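Local coordinates for protein citryl-CoA lyase (Hydrogenobacter thermophilus, PDB 6HXP) that probably cleaves citryl-CoA into acetyl-CoA and oxaloacetate, and belongs to the citrate synthase family, at residues Glu174-Gly177 and Lys183-Leu186. Sequence-based numbering, arbitrary orientation.
With COA (coenzyme A), chain B.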
ATOM      1  N   GLU A 174     -12.495 -24.399  27.833  1.00 37.41           N
ATOM      2  CA  GLU A 174     -12.747 -25.068  29.113  1.00 38.20           C
ATOM      3  C   GLU A 174     -11.647 -26.086  29.403  1.00 43.58           C
ATOM      4  O   GLU A 174     -11.141 -26.157  30.542  1.00 44.61           O
ATOM      5  CB  GLU A 174     -14.137 -25.731  29.069  1.00 40.49           C
ATOM      6  CG  GLU A 174     -14.527 -26.507  30.313  1.00 57.63           C
ATOM      7  CD  GLU A 174     -15.985 -26.926  30.376  1.00 96.31           C
ATOM      8  OE1 GLU A 174     -16.617 -27.063  29.303  1.00 91.97           O
ATOM      9  OE2 GLU A 174     -16.486 -27.150  31.503  1.00 99.29           O
ATOM     10  N   GLU A 175     -11.247 -26.857  28.379  1.00 40.24           N
ATOM     11  CA  GLU A 175     -10.190 -27.862  28.534  1.00 40.94           C
ATOM     12  C   GLU A 175      -8.813 -27.246  28.797  1.00 46.17           C
ATOM     13  O   GLU A 175      -8.029 -27.829  29.567  1.00 45.18           O
ATOM     14  CB  GLU A 175     -10.145 -28.776  27.307  1.00 42.41           C
ATOM     15  CG  GLU A 175      -9.180 -29.936  27.408  1.00 49.49           C
ATOM     16  CD  GLU A 175      -9.455 -30.901  28.551  1.00 63.30           C
ATOM     17  OE1 GLU A 175     -10.625 -31.027  28.985  1.00 52.47           O
ATOM     18  OE2 GLU A 175      -8.486 -31.548  28.999  1.00 50.21           O
ATOM     19  N   ILE A 176      -8.493 -26.102  28.172  1.00 43.69           N
ATOM     20  CA  ILE A 176      -7.212 -25.435  28.450  1.00 44.48           C
ATOM     21  C   ILE A 176      -7.182 -25.071  29.943  1.00 50.14           C
ATOM     22  O   ILE A 176      -6.179 -25.336  30.620  1.00 50.88           O
ATOM     23  CB  ILE A 176      -6.971 -24.192  27.552  1.00 46.60           C
ATOM     24  CG1 ILE A 176      -6.812 -24.577  26.073  1.00 46.13           C
ATOM     25  CG2 ILE A 176      -5.718 -23.449  28.016  1.00 48.45           C
ATOM     26  CD1 ILE A 176      -6.997 -23.365  25.123  1.00 42.90           C
ATOM     27  N   GLY A 177      -8.292 -24.527  30.448  1.00 47.11           N
ATOM     28  CA  GLY A 177      -8.440 -24.171  31.859  1.00 48.77           C
ATOM     29  C   GLY A 177      -8.246 -25.341  32.785  1.00 53.06           C
ATOM     30  O   GLY A 177      -7.576 -25.211  33.819  1.00 52.01           O
ATOM     31  N   LYS A 183      -7.611 -20.294  33.673  1.00 63.37           N
ATOM     32  CA  LYS A 183      -8.501 -20.106  32.532  1.00 63.28           C
ATOM     33  C   LYS A 183      -7.883 -19.214  31.456  1.00 64.72           C
ATOM     34  O   LYS A 183      -7.261 -18.204  31.783  1.00 66.49           O
ATOM     35  CB  LYS A 183      -9.857 -19.552  33.012  1.00 66.98           C
ATOM     36  CG  LYS A 183     -11.016 -19.874  32.080  1.00 82.66           C
ATOM     37  CD  LYS A 183     -12.339 -19.406  32.663  1.00 92.82           C
ATOM     38  CE  LYS A 183     -13.541 -19.870  31.870  1.00108.40           C
ATOM     39  NZ  LYS A 183     -13.482 -19.476  30.426  1.00117.01           N
ATOM     40  N   LEU A 184      -7.995 -19.637  30.174  1.00 56.98           N
ATOM     41  CA  LEU A 184      -7.553 -18.892  28.989  1.00 54.04           C
ATOM     42  C   LEU A 184      -8.829 -18.736  28.137  1.00 52.07           C
ATOM     43  O   LEU A 184      -9.341 -19.722  27.619  1.00 52.72           O
ATOM     44  CB  LEU A 184      -6.497 -19.643  28.168  1.00 54.95           C
ATOM     45  CG  LEU A 184      -5.044 -19.316  28.451  1.00 62.81           C
ATOM     46  CD1 LEU A 184      -4.160 -20.353  27.845  1.00 64.47           C
ATOM     47  CD2 LEU A 184      -4.674 -17.968  27.910  1.00 66.83           C
ATOM     48  N   VAL A 185      -9.280 -17.514  27.949  1.00 40.17           N
ATOM     49  CA  VAL A 185     -10.563 -17.272  27.276  1.00 35.59           C
ATOM     50  C   VAL A 185     -10.528 -17.564  25.798  1.00 34.91           C
ATOM     51  O   VAL A 185      -9.505 -17.349  25.141  1.00 35.67           O
ATOM     52  CB  VAL A 185     -11.058 -15.821  27.537  1.00 36.38           C
ATOM     53  CG1 VAL A 185     -11.102 -15.499  29.036  1.00 38.86           C
ATOM     54  CG2 VAL A 185     -10.243 -14.796  26.777  1.00 35.11           C
ATOM     55  N   LEU A 186     -11.693 -17.907  25.253  1.00 31.19           N
ATOM     56  CA  LEU A 186     -11.908 -17.925  23.802  1.00 28.89           C
ATOM     57  C   LEU A 186     -12.041 -16.433  23.460  1.00 29.93           C
ATOM     58  O   LEU A 186     -12.999 -15.794  23.881  1.00 28.69           O
ATOM     59  CB  LEU A 186     -13.191 -18.679  23.452  1.00 28.67           C
ATOM     60  CG  LEU A 186     -13.603 -18.616  21.971  1.00 28.97           C
ATOM     61  CD1 LEU A 186     -12.585 -19.263  21.087  1.00 27.80           C
ATOM     62  CD2 LEU A 186     -14.953 -19.265  21.755  1.00 30.35           C
TER
HETATM   63  N1A COA B 300      -2.343 -21.263  23.971  0.73121.98           N
HETATM   64  C2A COA B 300      -1.564 -21.893  24.859  0.73122.09           C
HETATM   65  N3A COA B 300      -0.915 -21.384  25.912  0.73122.41           N
HETATM   66  C4A COA B 300      -1.121 -20.064  26.015  0.73123.10           C
HETATM   67  C5A COA B 300      -1.890 -19.277  25.171  0.73122.76           C
HETATM   68  C6A COA B 300      -2.534 -19.931  24.101  0.73121.89           C
HETATM   69  N6A COA B 300      -3.336 -19.310  23.232  0.73121.23           N
HETATM   70  N7A COA B 300      -1.889 -17.958  25.595  0.73123.11           N
HETATM   71  C8A COA B 300      -1.144 -17.978  26.672  0.73123.70           C
HETATM   72  N9A COA B 300      -0.653 -19.217  26.991  0.73124.16           N
HETATM   73  C1B COA B 300       0.119 -19.601  28.174  0.73125.09           C
HETATM   74  C2B COA B 300       0.985 -18.488  28.792  0.73125.60           C
HETATM   75  O2B COA B 300       2.337 -18.620  28.365  0.73125.44           O
HETATM   76  C3B COA B 300       0.826 -18.793  30.278  0.73126.66           C
HETATM   77  O3B COA B 300       1.638 -19.933  30.640  0.73127.99           O
HETATM   78  P3B COA B 300       2.267 -20.245  32.106  0.73128.04           P
HETATM   79  O7A COA B 300       1.973 -19.145  33.079  0.73128.02           O
HETATM   80  O8A COA B 300       1.677 -21.590  32.542  0.73127.15           O
HETATM   81  O9A COA B 300       3.769 -20.442  31.869  0.73128.20           O
HETATM   82  C4B COA B 300      -0.626 -19.247  30.365  0.73126.10           C
HETATM   83  O4B COA B 300      -0.790 -20.040  29.172  0.73125.40           O
HETATM   84  C5B COA B 300      -1.675 -18.162  30.378  0.73126.21           C
HETATM   85  O5B COA B 300      -1.286 -17.090  31.261  0.73126.37           O
HETATM   86  P1A COA B 300      -1.856 -15.582  31.060  0.73126.57           P
HETATM   87  O1A COA B 300      -1.173 -14.644  31.979  0.73127.39           O
HETATM   88  O2A COA B 300      -3.370 -15.670  31.257  0.73126.44           O
HETATM   89  O3A COA B 300      -1.603 -15.174  29.541  0.73125.25           O
HETATM   90  P2A COA B 300      -0.657 -14.093  28.855  0.73124.61           P
HETATM   91  O4A COA B 300      -0.823 -12.772  29.506  0.73125.00           O
HETATM   92  O5A COA B 300       0.767 -14.647  28.938  0.73124.93           O
HETATM   93  O6A COA B 300      -1.017 -14.063  27.263  0.73123.02           O
HETATM   94  CBP COA B 300      -1.652 -12.979  25.178  0.73119.32           C
HETATM   95  CCP COA B 300      -1.744 -12.954  26.700  0.73121.15           C
HETATM   96  CDP COA B 300      -2.846 -12.191  24.615  0.73119.16           C
HETATM   97  CEP COA B 300      -0.354 -12.273  24.765  0.73119.21           C
HETATM   98  CAP COA B 300      -1.646 -14.415  24.590  0.73117.82           C
HETATM   99  OAP COA B 300      -2.529 -15.304  25.259  0.73117.39           O
HETATM  100  C9P COA B 300      -1.885 -14.466  23.084  0.73116.64           C
HETATM  101  O9P COA B 300      -0.964 -14.243  22.301  0.73116.92           O
HETATM  102  N8P COA B 300      -3.114 -14.801  22.684  0.73115.02           N
HETATM  103  C7P COA B 300      -3.451 -15.048  21.287  0.73113.39           C
HETATM  104  C6P COA B 300      -2.919 -16.383  20.806  0.73111.92           C
HETATM  105  C5P COA B 300      -2.951 -16.510  19.301  0.73110.82           C
HETATM  106  O5P COA B 300      -4.007 -16.415  18.679  0.73110.14           O
HETATM  107  N4P COA B 300      -1.779 -16.761  18.716  0.73110.50           N
HETATM  108  C3P COA B 300      -1.638 -17.430  17.429  0.73110.24           C
HETATM  109  C2P COA B 300      -2.028 -16.571  16.241  0.73110.22           C
HETATM  110  S1P COA B 300      -1.030 -15.059  16.313  0.73111.08           S
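G177 and K183 bring the two backbones together, their CA atoms 4.1 Å apart, where the chain leaves helix 164-180 and doubles back past its last turns. The returning segment K183-L186 is an extended loop that leads into helix 188-198, and in this citrate synthase fold it forms one wall of the coenzyme A site. V185 pairs through its backbone with G138, tying the loop to the neighbouring segment whose I134, G136 and Y137 also bind the cofactor. The CA-CB bond of K183 points away from the helix, and its NZ hydrogen-bonds to the carbonyl O of D144.

The side-chain contact is apolar and small. I176 holds CG2 anti to its backbone N, and this methyl meets L184 CD1 at a tight 3.5 Å, with the two side chains set at a slant to each other. CG2 also reaches L184 CB at 3.9 Å. I176 also touches V124, I134 and Y137, consistent with a second-shell place beside the adenine site. A chi1 of -95°, away from the staggered values, places both L184 methyls over one face of the adenine. Replacing L184 with an alanine would probably leave the adenine less well packed on that face and open a gap beside I176 CG2. CD1 sits above C4A of the coenzyme at 3.6 Å, while CD2 stands over the N7A-C8A edge of the five-membered ring, 3.6 Å from N7A.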